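Local coordinates for protein type-iv like pilin ttha1219 (PDB 5G23) that is a type IV-like pilin, resembling type II secretion pseudopilins, that probably takes part in DNA uptake during natural competence, at residues A71-P76 against A159-L164; Q79-Q84 against A144-Y149; E103-G108 against W118-G123; W155-Q160 against L209-G214; L176-L181 against K225-Q230. All blocks are in the same frame, centred on the assembly; numbering follows the deposited sequence.

Contact 1: residues A71-P76 against A159-L164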
# COMPACT_ATOMS: atom_id res chain seq x y z
N ALA B 71 9.45 -12.59 16.34
CA ALA B 71 8.71 -11.47 15.78
C ALA B 71 9.24 -11.01 14.45
O ALA B 71 8.50 -10.48 13.66
CB ALA B 71 8.73 -10.29 16.78
N LEU B 72 10.53 -11.23 14.19
CA LEU B 72 11.18 -10.73 13.01
C LEU B 72 12.35 -11.63 12.66
O LEU B 72 13.14 -12.03 13.57
CB LEU B 72 11.67 -9.30 13.23
CG LEU B 72 12.27 -8.60 12.03
CD1 LEU B 72 11.21 -8.12 11.10
CD2 LEU B 72 13.15 -7.42 12.47
N VAL B 73 12.50 -11.90 11.39
CA VAL B 73 13.72 -12.53 10.88
C VAL B 73 14.18 -11.77 9.67
O VAL B 73 13.44 -11.62 8.69
CB VAL B 73 13.51 -14.01 10.48
CG1 VAL B 73 14.78 -14.59 9.92
CG2 VAL B 73 13.13 -14.86 11.68
N LEU B 74 15.43 -11.32 9.72
CA LEU B 74 16.09 -10.64 8.61
C LEU B 74 17.13 -11.56 7.98
O LEU B 74 17.92 -12.12 8.73
CB LEU B 74 16.78 -9.37 9.05
CG LEU B 74 15.81 -8.40 9.67
CD1 LEU B 74 16.58 -7.20 10.26
CD2 LEU B 74 14.81 -7.87 8.67
N SER B 75 17.08 -11.70 6.65
CA SER B 75 17.96 -12.62 5.87
C SER B 75 18.64 -11.89 4.72
O SER B 75 18.21 -12.03 3.59
CB SER B 75 17.10 -13.75 5.26
OG SER B 75 16.50 -14.43 6.34
N PRO B 76 19.61 -11.04 5.01
CA PRO B 76 20.28 -10.33 3.95
C PRO B 76 21.13 -11.26 3.13
O PRO B 76 21.61 -12.31 3.62
CB PRO B 76 21.19 -9.31 4.67
CG PRO B 76 21.38 -9.90 6.04
CD PRO B 76 20.16 -10.74 6.35
N ALA B 159 22.27 -11.25 9.42
CA ALA B 159 21.20 -12.20 9.83
C ALA B 159 20.77 -11.81 11.21
O ALA B 159 21.60 -11.64 12.14
CB ALA B 159 21.71 -13.61 9.85
N GLN B 160 19.50 -11.74 11.41
CA GLN B 160 19.05 -11.43 12.74
C GLN B 160 17.66 -11.88 12.99
O GLN B 160 16.82 -11.69 12.12
CB GLN B 160 19.09 -9.92 12.78
CG GLN B 160 18.17 -9.27 13.77
CD GLN B 160 18.87 -9.13 15.11
OE1 GLN B 160 19.61 -10.03 15.54
NE2 GLN B 160 18.75 -7.97 15.72
N ALA B 161 17.41 -12.44 14.17
CA ALA B 161 16.05 -12.77 14.60
C ALA B 161 15.73 -11.99 15.83
O ALA B 161 16.58 -11.88 16.73
CB ALA B 161 15.87 -14.26 14.85
N VAL B 162 14.55 -11.44 15.91
CA VAL B 162 14.11 -10.79 17.16
C VAL B 162 13.08 -11.65 17.85
O VAL B 162 12.08 -12.05 17.24
CB VAL B 162 13.48 -9.44 16.91
CG1 VAL B 162 12.99 -8.82 18.20
CG2 VAL B 162 14.48 -8.52 16.23
N ASN B 163 13.32 -11.91 19.13
CA ASN B 163 12.38 -12.65 20.01
C ASN B 163 11.83 -11.72 21.09
O ASN B 163 12.56 -10.95 21.72
CB ASN B 163 13.11 -13.86 20.63
CG ASN B 163 13.67 -14.81 19.54
OD1 ASN B 163 14.89 -15.06 19.48
ND2 ASN B 163 12.81 -15.24 18.61
N LEU B 164 10.52 -11.73 21.24
CA LEU B 164 9.88 -10.91 22.24
C LEU B 164 9.54 -11.83 23.41
O LEU B 164 8.86 -12.84 23.27
CB LEU B 164 8.64 -10.24 21.68
CG LEU B 164 8.94 -9.39 20.46
CD1 LEU B 164 7.71 -8.60 20.03
CD2 LEU B 164 10.09 -8.46 20.76

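Contact 2: residues Q79-Q84 against A144-Y149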
# COMPACT_ATOMS: atom_id res chain seq x y z
N GLN B 79 22.11 -11.54 -3.14
CA GLN B 79 21.05 -11.62 -4.13
C GLN B 79 19.79 -10.79 -3.79
O GLN B 79 18.78 -10.93 -4.50
CB GLN B 79 20.62 -13.08 -4.35
CG GLN B 79 21.73 -14.06 -4.67
CD GLN B 79 22.36 -13.77 -6.00
OE1 GLN B 79 23.29 -12.95 -6.08
NE2 GLN B 79 21.88 -14.43 -7.07
N GLY B 80 19.79 -10.02 -2.69
CA GLY B 80 18.54 -9.47 -2.21
C GLY B 80 18.15 -9.93 -0.82
O GLY B 80 18.35 -11.07 -0.44
N ASP B 81 17.61 -9.03 -0.05
CA ASP B 81 17.32 -9.35 1.29
C ASP B 81 15.95 -9.92 1.42
O ASP B 81 15.10 -9.68 0.54
CB ASP B 81 17.51 -8.14 2.16
CG ASP B 81 18.97 -7.65 2.19
OD1 ASP B 81 19.89 -8.31 1.56
OD2 ASP B 81 19.21 -6.64 2.83
N GLY B 82 15.76 -10.69 2.47
CA GLY B 82 14.45 -11.20 2.82
C GLY B 82 14.07 -10.75 4.19
O GLY B 82 14.93 -10.57 5.04
N VAL B 83 12.81 -10.44 4.38
CA VAL B 83 12.35 -10.06 5.70
C VAL B 83 11.05 -10.81 6.00
O VAL B 83 10.19 -10.93 5.12
CB VAL B 83 12.24 -8.54 5.88
CG1 VAL B 83 11.45 -7.90 4.81
CG2 VAL B 83 11.59 -8.23 7.23
N GLN B 84 10.99 -11.40 7.17
CA GLN B 84 9.75 -11.99 7.70
C GLN B 84 9.41 -11.39 9.05
O GLN B 84 10.30 -11.16 9.85
CB GLN B 84 9.82 -13.51 7.81
CG GLN B 84 10.31 -14.25 6.57
CD GLN B 84 10.73 -15.65 6.91
OE1 GLN B 84 9.88 -16.54 6.98
NE2 GLN B 84 12.00 -15.84 7.26
N ALA B 144 17.92 -4.03 -6.67
CA ALA B 144 18.39 -4.16 -5.27
C ALA B 144 17.28 -3.96 -4.28
O ALA B 144 16.44 -3.05 -4.46
CB ALA B 144 19.54 -3.19 -5.01
N PHE B 145 17.26 -4.82 -3.26
CA PHE B 145 16.36 -4.71 -2.12
C PHE B 145 17.25 -4.99 -0.93
O PHE B 145 17.96 -5.97 -0.88
CB PHE B 145 15.14 -5.66 -2.14
CG PHE B 145 14.25 -5.58 -0.94
CD1 PHE B 145 13.72 -4.41 -0.50
CD2 PHE B 145 13.86 -6.75 -0.26
CE1 PHE B 145 12.88 -4.35 0.63
CE2 PHE B 145 13.03 -6.73 0.89
CZ PHE B 145 12.50 -5.52 1.29
N ARG B 146 17.31 -4.00 -0.05
CA ARG B 146 18.21 -4.06 1.14
C ARG B 146 17.39 -3.72 2.34
O ARG B 146 16.51 -2.79 2.31
CB ARG B 146 19.40 -3.08 1.05
CG ARG B 146 20.30 -3.27 -0.13
CD ARG B 146 21.07 -4.59 -0.02
NE ARG B 146 22.07 -4.60 -1.08
CZ ARG B 146 21.89 -5.16 -2.27
NH1 ARG B 146 20.74 -5.78 -2.57
NH2 ARG B 146 22.83 -5.01 -3.21
N VAL B 147 17.65 -4.41 3.48
CA VAL B 147 17.01 -4.05 4.75
C VAL B 147 18.12 -4.04 5.82
O VAL B 147 18.84 -5.01 5.94
CB VAL B 147 15.97 -5.08 5.18
CG1 VAL B 147 15.29 -4.70 6.47
CG2 VAL B 147 14.91 -5.27 4.06
N ALA B 148 18.24 -2.95 6.53
CA ALA B 148 19.13 -2.82 7.68
C ALA B 148 18.26 -2.53 8.91
O ALA B 148 17.07 -2.21 8.78
CB ALA B 148 20.08 -1.68 7.47
N TYR B 149 18.84 -2.69 10.10
CA TYR B 149 18.12 -2.45 11.30
C TYR B 149 18.94 -1.61 12.30
O TYR B 149 20.18 -1.66 12.33
CB TYR B 149 17.66 -3.77 11.94
CG TYR B 149 18.76 -4.66 12.42
CD1 TYR B 149 19.32 -5.59 11.58
CD2 TYR B 149 19.16 -4.68 13.80
CE1 TYR B 149 20.29 -6.44 12.02
CE2 TYR B 149 20.10 -5.57 14.24
CZ TYR B 149 20.64 -6.45 13.33
OH TYR B 149 21.62 -7.30 13.74

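Contact 3: residues E103-G108 against W118-G123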
# COMPACT_ATOMS: atom_id res chain seq x y z
N GLU B 103 -5.37 -13.78 16.90
CA GLU B 103 -4.47 -14.79 16.31
C GLU B 103 -3.23 -14.17 15.66
O GLU B 103 -3.27 -13.06 15.13
CB GLU B 103 -5.30 -15.62 15.32
CG GLU B 103 -6.25 -16.53 16.08
CD GLU B 103 -7.31 -17.21 15.19
OE1 GLU B 103 -7.39 -16.90 13.96
OE2 GLU B 103 -8.07 -18.03 15.78
N VAL B 104 -2.17 -14.96 15.61
CA VAL B 104 -0.90 -14.51 15.03
C VAL B 104 -0.91 -14.60 13.52
O VAL B 104 -1.40 -15.58 12.93
CB VAL B 104 0.24 -15.44 15.54
CG1 VAL B 104 1.58 -15.00 14.98
CG2 VAL B 104 0.30 -15.41 17.04
N ARG B 105 -0.38 -13.57 12.85
CA ARG B 105 -0.22 -13.57 11.43
C ARG B 105 1.25 -13.31 11.07
O ARG B 105 1.96 -12.68 11.82
CB ARG B 105 -1.04 -12.49 10.82
CG ARG B 105 -2.50 -12.96 10.92
CD ARG B 105 -3.36 -12.33 9.87
NE ARG B 105 -2.86 -12.76 8.58
CZ ARG B 105 -3.37 -13.76 7.88
NH1 ARG B 105 -4.42 -14.44 8.34
NH2 ARG B 105 -2.82 -14.05 6.71
N GLY B 106 1.67 -13.84 9.94
CA GLY B 106 2.99 -13.62 9.39
C GLY B 106 2.94 -12.87 8.08
O GLY B 106 1.96 -12.90 7.33
N THR B 107 4.06 -12.28 7.78
CA THR B 107 4.24 -11.53 6.58
C THR B 107 5.68 -11.67 6.14
O THR B 107 6.60 -11.72 6.98
CB THR B 107 3.83 -10.04 6.82
OG1 THR B 107 3.72 -9.38 5.55
CG2 THR B 107 4.82 -9.30 7.71
N GLY B 108 5.89 -11.71 4.84
CA GLY B 108 7.25 -11.81 4.25
C GLY B 108 7.43 -11.14 2.89
O GLY B 108 6.51 -11.14 2.03
N TRP B 118 5.63 -10.72 -2.11
CA TRP B 118 5.09 -10.72 -0.79
C TRP B 118 4.32 -11.98 -0.49
O TRP B 118 3.63 -12.55 -1.40
CB TRP B 118 4.10 -9.54 -0.67
CG TRP B 118 3.33 -9.50 0.63
CD1 TRP B 118 3.83 -9.37 1.92
CD2 TRP B 118 1.91 -9.60 0.78
NE1 TRP B 118 2.80 -9.33 2.84
CE2 TRP B 118 1.62 -9.48 2.17
CE3 TRP B 118 0.85 -9.71 -0.14
CZ2 TRP B 118 0.33 -9.57 2.67
CZ3 TRP B 118 -0.49 -9.76 0.38
CH2 TRP B 118 -0.71 -9.70 1.77
N GLY B 119 4.37 -12.43 0.74
CA GLY B 119 3.41 -13.46 1.20
C GLY B 119 2.95 -13.31 2.64
O GLY B 119 3.53 -12.53 3.40
N ALA B 120 1.85 -13.96 2.96
CA ALA B 120 1.20 -13.86 4.22
C ALA B 120 0.74 -15.22 4.73
O ALA B 120 0.41 -16.08 3.94
CB ALA B 120 -0.01 -12.94 4.12
N CYS B 121 0.66 -15.38 6.02
CA CYS B 121 0.23 -16.63 6.60
C CYS B 121 -0.38 -16.40 7.92
O CYS B 121 -0.26 -15.34 8.54
CB CYS B 121 1.45 -17.62 6.72
SG CYS B 121 2.81 -16.99 7.73
N LYS B 122 -1.03 -17.41 8.40
CA LYS B 122 -1.61 -17.40 9.72
C LYS B 122 -1.00 -18.47 10.61
O LYS B 122 -0.74 -19.58 10.16
CB LYS B 122 -3.09 -17.64 9.56
CG LYS B 122 -3.87 -17.34 10.80
CD LYS B 122 -5.32 -17.79 10.57
CE LYS B 122 -6.14 -17.76 11.79
NZ LYS B 122 -7.53 -17.54 11.30
N GLY B 123 -0.81 -18.14 11.86
CA GLY B 123 -0.37 -19.12 12.85
C GLY B 123 0.97 -18.75 13.41
O GLY B 123 1.81 -18.21 12.73

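Contact 4: residues W155-Q160 against L209-G214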
# COMPACT_ATOMS: atom_id res chain seq x y z
N TRP B 155 23.44 1.06 13.26
CA TRP B 155 22.78 0.43 12.13
C TRP B 155 23.55 -0.86 11.75
O TRP B 155 24.80 -0.84 11.71
CB TRP B 155 22.72 1.40 10.90
CG TRP B 155 21.64 2.44 11.05
CD1 TRP B 155 21.78 3.73 11.49
CD2 TRP B 155 20.25 2.26 10.78
NE1 TRP B 155 20.52 4.34 11.53
CE2 TRP B 155 19.59 3.47 11.08
CE3 TRP B 155 19.49 1.18 10.38
CZ2 TRP B 155 18.22 3.62 10.96
CZ3 TRP B 155 18.14 1.35 10.21
CH2 TRP B 155 17.52 2.53 10.51
N LYS B 156 22.82 -1.96 11.49
CA LYS B 156 23.45 -3.24 11.18
C LYS B 156 22.75 -3.84 9.97
O LYS B 156 21.59 -3.52 9.68
CB LYS B 156 23.30 -4.16 12.41
CG LYS B 156 24.08 -3.68 13.64
CD LYS B 156 23.91 -4.51 14.86
CE LYS B 156 24.76 -3.89 15.97
NZ LYS B 156 24.74 -4.71 17.16
N ARG B 157 23.47 -4.71 9.25
CA ARG B 157 22.83 -5.51 8.20
C ARG B 157 23.47 -6.86 8.20
O ARG B 157 24.63 -7.05 7.80
CB ARG B 157 22.89 -4.86 6.81
CG ARG B 157 22.36 -5.72 5.68
CD ARG B 157 22.18 -5.01 4.35
NE ARG B 157 21.92 -5.94 3.24
CZ ARG B 157 22.87 -6.64 2.59
NH1 ARG B 157 24.14 -6.48 2.87
NH2 ARG B 157 22.55 -7.54 1.70
N GLN B 158 22.73 -7.77 8.78
CA GLN B 158 23.26 -9.08 9.09
C GLN B 158 22.05 -9.93 9.40
O GLN B 158 20.95 -9.42 9.68
CB GLN B 158 24.22 -9.06 10.27
CG GLN B 158 23.67 -8.45 11.54
CD GLN B 158 24.72 -8.12 12.59
OE1 GLN B 158 25.67 -7.37 12.31
NE2 GLN B 158 24.61 -8.73 13.73
N ALA B 159 22.27 -11.25 9.42
CA ALA B 159 21.20 -12.20 9.83
C ALA B 159 20.77 -11.81 11.21
O ALA B 159 21.60 -11.64 12.14
CB ALA B 159 21.71 -13.61 9.85
N GLN B 160 19.50 -11.74 11.41
CA GLN B 160 19.05 -11.43 12.74
C GLN B 160 17.66 -11.88 12.99
O GLN B 160 16.82 -11.69 12.12
CB GLN B 160 19.09 -9.92 12.78
CG GLN B 160 18.17 -9.27 13.77
CD GLN B 160 18.87 -9.13 15.11
OE1 GLN B 160 19.61 -10.03 15.54
NE2 GLN B 160 18.75 -7.97 15.72
N LEU B 209 27.25 0.09 4.39
CA LEU B 209 26.44 -0.90 5.10
C LEU B 209 25.38 -1.58 4.24
O LEU B 209 25.16 -2.78 4.35
CB LEU B 209 25.84 -0.31 6.35
CG LEU B 209 25.14 -1.38 7.20
CD1 LEU B 209 26.16 -2.19 7.96
CD2 LEU B 209 24.13 -0.79 8.14
N LEU B 210 24.75 -0.79 3.37
CA LEU B 210 23.67 -1.25 2.55
C LEU B 210 24.17 -2.01 1.36
O LEU B 210 23.37 -2.70 0.76
CB LEU B 210 22.83 -0.09 2.06
CG LEU B 210 22.06 0.62 3.16
CD1 LEU B 210 21.39 1.83 2.55
CD2 LEU B 210 21.05 -0.27 3.81
N GLU B 211 25.45 -1.93 1.07
CA GLU B 211 26.08 -2.65 -0.04
C GLU B 211 25.34 -2.36 -1.36
O GLU B 211 24.86 -3.24 -2.06
CB GLU B 211 26.09 -4.15 0.20
CG GLU B 211 27.09 -4.50 1.26
CD GLU B 211 27.07 -5.95 1.73
OE1 GLU B 211 26.40 -6.82 1.16
OE2 GLU B 211 27.77 -6.18 2.70
N LEU B 212 25.25 -1.08 -1.63
CA LEU B 212 24.53 -0.63 -2.85
C LEU B 212 25.30 -1.10 -4.06
O LEU B 212 26.55 -1.03 -4.06
CB LEU B 212 24.41 0.86 -2.81
CG LEU B 212 23.64 1.46 -1.68
CD1 LEU B 212 23.42 2.93 -1.91
CD2 LEU B 212 22.31 0.72 -1.51
N PRO B 213 24.62 -1.66 -5.05
CA PRO B 213 25.28 -2.10 -6.24
C PRO B 213 25.63 -0.93 -7.18
O PRO B 213 25.38 0.27 -6.89
CB PRO B 213 24.26 -2.95 -6.90
CG PRO B 213 22.98 -2.24 -6.59
CD PRO B 213 23.16 -1.65 -5.23
N GLY B 214 26.39 -1.27 -8.21
CA GLY B 214 26.70 -0.33 -9.30
C GLY B 214 25.50 -0.41 -10.26
O GLY B 214 24.52 -1.07 -9.98
O HOH W 1 25.56 -5.56 4.88

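Contact 5: residues L176-L181 against K225-Q230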
# COMPACT_ATOMS: atom_id res chain seq x y z
N LEU B 176 13.77 -0.08 11.03
CA LEU B 176 14.29 -0.76 9.85
C LEU B 176 14.53 0.31 8.79
O LEU B 176 13.77 1.28 8.72
CB LEU B 176 13.32 -1.77 9.28
CG LEU B 176 12.90 -2.91 10.21
CD1 LEU B 176 11.88 -3.77 9.51
CD2 LEU B 176 14.10 -3.76 10.62
N ALA B 177 15.58 0.12 8.03
CA ALA B 177 15.81 0.89 6.84
C ALA B 177 15.66 -0.02 5.64
O ALA B 177 16.28 -1.09 5.57
CB ALA B 177 17.18 1.51 6.83
N LEU B 178 14.83 0.39 4.69
CA LEU B 178 14.59 -0.35 3.48
C LEU B 178 15.02 0.46 2.25
O LEU B 178 14.86 1.69 2.24
CB LEU B 178 13.12 -0.72 3.38
CG LEU B 178 12.73 -1.67 4.50
CD1 LEU B 178 12.08 -0.84 5.57
CD2 LEU B 178 11.78 -2.69 4.01
N TYR B 179 15.63 -0.23 1.29
CA TYR B 179 16.14 0.39 0.07
C TYR B 179 15.72 -0.43 -1.14
O TYR B 179 15.86 -1.62 -1.16
CB TYR B 179 17.67 0.49 0.12
CG TYR B 179 18.28 0.98 -1.16
CD1 TYR B 179 18.40 2.33 -1.43
CD2 TYR B 179 18.74 0.06 -2.12
CE1 TYR B 179 18.94 2.79 -2.61
CE2 TYR B 179 19.31 0.50 -3.32
CZ TYR B 179 19.44 1.87 -3.54
OH TYR B 179 19.92 2.29 -4.70
N LEU B 180 15.20 0.29 -2.17
CA LEU B 180 14.94 -0.29 -3.45
C LEU B 180 15.64 0.52 -4.55
O LEU B 180 15.69 1.78 -4.50
CB LEU B 180 13.43 -0.28 -3.72
CG LEU B 180 12.58 -1.28 -2.96
CD1 LEU B 180 11.10 -0.92 -3.09
CD2 LEU B 180 12.87 -2.67 -3.53
N LEU B 181 16.25 -0.21 -5.49
CA LEU B 181 16.74 0.34 -6.76
C LEU B 181 15.99 -0.39 -7.86
O LEU B 181 15.93 -1.61 -7.87
CB LEU B 181 18.21 0.15 -6.90
CG LEU B 181 18.84 0.57 -8.19
CD1 LEU B 181 18.83 2.06 -8.36
CD2 LEU B 181 20.28 0.05 -8.27
N LYS B 225 14.86 4.39 -3.68
CA LYS B 225 14.18 4.92 -2.59
C LYS B 225 14.72 4.27 -1.31
O LYS B 225 14.85 3.07 -1.24
CB LYS B 225 12.69 4.73 -2.68
CG LYS B 225 11.97 5.65 -1.68
CD LYS B 225 10.49 5.49 -1.79
CE LYS B 225 9.77 6.35 -0.77
NZ LYS B 225 9.84 7.77 -1.17
N LEU B 226 15.05 5.12 -0.36
CA LEU B 226 15.37 4.70 1.02
C LEU B 226 14.28 5.21 1.95
O LEU B 226 13.95 6.39 1.93
CB LEU B 226 16.70 5.28 1.48
CG LEU B 226 17.16 5.03 2.91
CD1 LEU B 226 17.53 3.58 3.10
CD2 LEU B 226 18.32 5.91 3.28
N TRP B 227 13.75 4.33 2.82
CA TRP B 227 12.80 4.76 3.81
C TRP B 227 13.02 4.04 5.14
O TRP B 227 13.50 2.92 5.14
CB TRP B 227 11.38 4.68 3.25
CG TRP B 227 10.79 3.31 3.05
CD1 TRP B 227 9.81 2.82 3.77
CD2 TRP B 227 11.05 2.37 2.03
NE1 TRP B 227 9.45 1.60 3.34
CE2 TRP B 227 10.21 1.29 2.25
CE3 TRP B 227 11.97 2.29 0.98
CZ2 TRP B 227 10.22 0.15 1.46
CZ3 TRP B 227 11.94 1.20 0.12
CH2 TRP B 227 11.08 0.11 0.38
N ILE B 228 12.67 4.73 6.22
CA ILE B 228 12.87 4.26 7.55
C ILE B 228 11.53 3.97 8.15
O ILE B 228 10.61 4.77 8.04
CB ILE B 228 13.52 5.32 8.43
CG1 ILE B 228 14.78 5.85 7.78
CG2 ILE B 228 13.76 4.71 9.80
CD1 ILE B 228 15.81 4.78 7.39
N VAL B 229 11.39 2.79 8.73
CA VAL B 229 10.17 2.33 9.38
C VAL B 229 10.43 2.10 10.85
O VAL B 229 11.30 1.29 11.19
CB VAL B 229 9.70 1.01 8.78
CG1 VAL B 229 8.38 0.63 9.40
CG2 VAL B 229 9.48 1.14 7.28
N GLN B 230 9.74 2.84 11.74
CA GLN B 230 9.93 2.64 13.16
C GLN B 230 9.31 1.29 13.52
O GLN B 230 8.30 0.88 12.92
CB GLN B 230 9.33 3.81 13.97
CG GLN B 230 9.87 5.14 13.61
CD GLN B 230 11.34 5.30 13.87
OE1 GLN B 230 12.06 5.71 12.97
NE2 GLN B 230 11.82 4.94 15.05

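Contact 1: residues A71-P76 against A159-L164
Leu-72 and Leu-74 pair with Val-162 and Gln-160 across two antiparallel strands whose directions differ by 174°. Four backbone hydrogen bonds join them. Val-162 N gives to Leu-72 O at 2.8 Å, and Ala-71 N gives to Val-162 O, also at 2.8 Å. Leu-74 N to Gln-160 O and Gln-160 N to Leu-74 O make a reciprocal pair. Ala-71 and Leu-72 thus both stand opposite Val-162, which is a classic beta bulge. It lies inside the seven-stranded antiparallel sheet, where strand 69-75 is flanked by 160-165 and 82-88. CA-H...O contacts fill in between the N-H bonds; Ala-161 CA lies 3.2 Å from Leu-72 O. At the Pro-76 end, the proline ring lies against the backbone of Ala-159, with Pro-76 CG 3.7 Å from Ala-159 N.

The apolar contacts are modest. On the face of Leu-72, Leu-74 and Val-162, Leu-72 CB meets Val-162 CB at 4.1 Å. The CG2 branch of Val-162, anti to its carbonyl carbon, also faces Leu-72 CD2. Leu-74 continues this face and touches Val-147 and Tyr-149 of strand 141-151. On the other face, Val-73 CG2 lies 4.2 Å from Ala-161 CB. At the bulge, Ala-71 CB rests on Leu-164, with CG and CD1 both at 3.8 Å.

Contact 2: residues Q79-Q84 against A144-Y149
Asp-81 reaches across to the backbone of strand 141-151 and meets Phe-145, Arg-146 and Val-147. Its CG, anti to the carbonyl carbon (chi1 -64°), lies 3.6 Å from Phe-145 O. OD2 accepts Val-147 N at 2.8 Å, on the anti side of the carboxylate and 20° out of its plane. OD1 turns to other partners, a salt bridge to Arg-157 NH2 and a hydrogen bond from Ser-77 N.

Phe-145 O is held from opposite faces of its carbonyl plane. Asp-81 N comes from one at 3.2 Å. Arg-146 NH1 comes from the other at 3.3 Å, with the oxygen close to the guanidinium plane. The Arg-146 chain bends at chi2, and its NH2 bonds Glu-211 O outside these segments.

The contact joins two antiparallel sheets: strand 82-88 belongs to the seven-stranded one, strand 141-151 to the four-stranded one. Asp-81 lies just ahead of the first of these strands.

The Phe-145 ring presents its edge. Asp-81 O lies near the ring plane, 3.3 Å from Phe-145 CD2. Val-83 CG1 is also at this edge, 4.4 Å from CZ. The same methyl touches Val-147 CG2 at 4.4 Å. Leu-72 and Leu-74 pack on the Val-83 side chain.

Contact 3: residues E103-G108 against W118-G123
Thr-107 OG1 accepts the indole N-H of Trp-118 at 2.9 Å from NE1. The oxygen lies near the ring plane, at the ring edge, and the two side chains cross at about a right angle. OG1 is also hydrogen-bonded to Glu-59 OE2, so the hydroxyl links indole and carboxylate. Arg-58 of the second subunit packs on Trp-118. An alanine in place of Trp-118 would probably leave Thr-107 OG1 without its indole donor and open a gap beside Gly-108 O, which lies 3.2 Å from Trp-118 CD1.

Five backbone bonds hold the strands. Gly-106 pairs with Cys-121 and Gly-108 with Gly-119, each in both directions. Gly-123 N gives to Val-104 O at 2.8 Å. Gly-106 and Cys-121 fit closely: a CB on Gly-106 would clash with Cys-121 SG, which is in a disulfide with Cys-126.

The Arg-105 chain bends at chi3. Cys-121 O lies over one face of its guanidinium, toward the rim. Arg-105 NH2 is 3.4 Å from Cys-121 O, but the angle is too poor for a hydrogen bond. NH1 has its partner in Ser-100 OG. Lys-122 NZ bonds Glu-99 O. It also makes a salt bridge to Glu-103 OE1, whose modelled place is less certain.

The segments form part of the beta hairpin of strands 104-112 and 115-122. Strand 82-88 flanks its first strand and strand 132-134 its second, and Glu-59 connects it to helix 44-61.

Contact 4: residues W155-Q160 against L209-G214
Arg-157 NH1 is engaged by both a carboxylate and a water. It forms a salt bridge to Glu-211 OE1 at 2.9 Å, though the N-H...O angle of 142° makes the hydrogen bond within it weak. The guanidinium and carboxylate planes stand 71° apart, and the two side chains cross at about a right angle. NH1 also gives to the water at 2.6 Å. That water lies 2.9 Å from Leu-209 O and makes a weak, longer approach to Glu-211 OE2, so it can link the arginine to the helix end.

The Arg-157 chain runs extended from CG to NE, with CG anti to the backbone N (chi1 174°). On the way its CD passes 3.7 Å from Leu-209 O. NH2 has a salt bridge to Asp-81 OD1. An alanine at Arg-157 would probably leave both Glu-211 and Asp-81 without this cationic partner.

The apolar part rests on Leu-209. Its CD2 meets Trp-155 CB at 3.8 Å and lies close to Trp-155 O. Its CG touches Arg-157 CB at 4.2 Å. The Trp-155 ring leads away, toward Pro-202, Leu-205 and Ala-177.

Glu-211 leaves the short helix 207-210 with positive phi, and two bonds reach back into the last turn: a Schellman motif, which ends the helix beside the end of strand 154-156.

Contact 5: residues L176-L181 against K225-Q230
Leu-178 and Trp-227 make the tight part of this contact. Leu-178 CB sits over one face of the indole, 3.6 Å from the centroid of the six-membered ring and 10° off its normal, a CH-pi contact. Trp-227 CG stands between its backbone N and carbonyl carbon (chi1 71°), and the ring lies across Leu-178. Leu-180 CD1 reaches the same ring obliquely at CH2, 3.6 Å away. Leu-178 CD1 meets Val-229 CG2 at 3.7 Å. Leu-178, Trp-227 and Val-229 are buried, and helix 44-61 packs on this face: Trp-227 touches Ala-53, Val-229 touches Ala-57. Lys-225 is its partly exposed margin; its chain leads away from strand 173-184, and NZ makes a weak bond to Ser-50 OG.

The other face is more mixed. Ile-228 CD1 folds onto Ala-177 CB at 3.6 Å. Leu-226 CD1 lies 3.4 Å from Leu-178 O; its approaches to Tyr-179 CB and Ala-177 CB are looser, both 4.3 Å. Leu-226 and Ile-228 are partly exposed, while Tyr-179 is covered by loop residues Pro-195 and Leu-212 and bonds Glu-224 through OH.

Six backbone hydrogen bonds run between the strands, in reciprocal pairs at Leu-176/Val-229, Leu-178/Trp-227 and Leu-180/Lys-225. Strand 221-230 is outermost in the four-stranded sheet. The side chains add mainly apolar and CH-pi contact and no hydrogen bond across the segments, consistent with a sheet packed on helix 44-61.

Contacts 1 and 3 lie in the seven-stranded sheet, with centres about 15 Å apart; strand 82-88, which enters contact 2, runs between them. Contact 5 lies in the four-stranded sheet, and contact 2 joins the two sheets. Its centre is about 8 Å from that of contact 4 and 10 Å from that of contact 5. A salt bridge ties contact 2 to contact 4. Contacts 1 and 4 share Ala-159 and Gln-160. Leu-176 of contact 5 touches Leu-72 and Leu-74 of contact 1. Trp-155 of contact 4 packs on Ala-177 of contact 5. Contacts 3 and 4 are farthest apart, about 25 Å between centres, on opposite sides of the chain's centre.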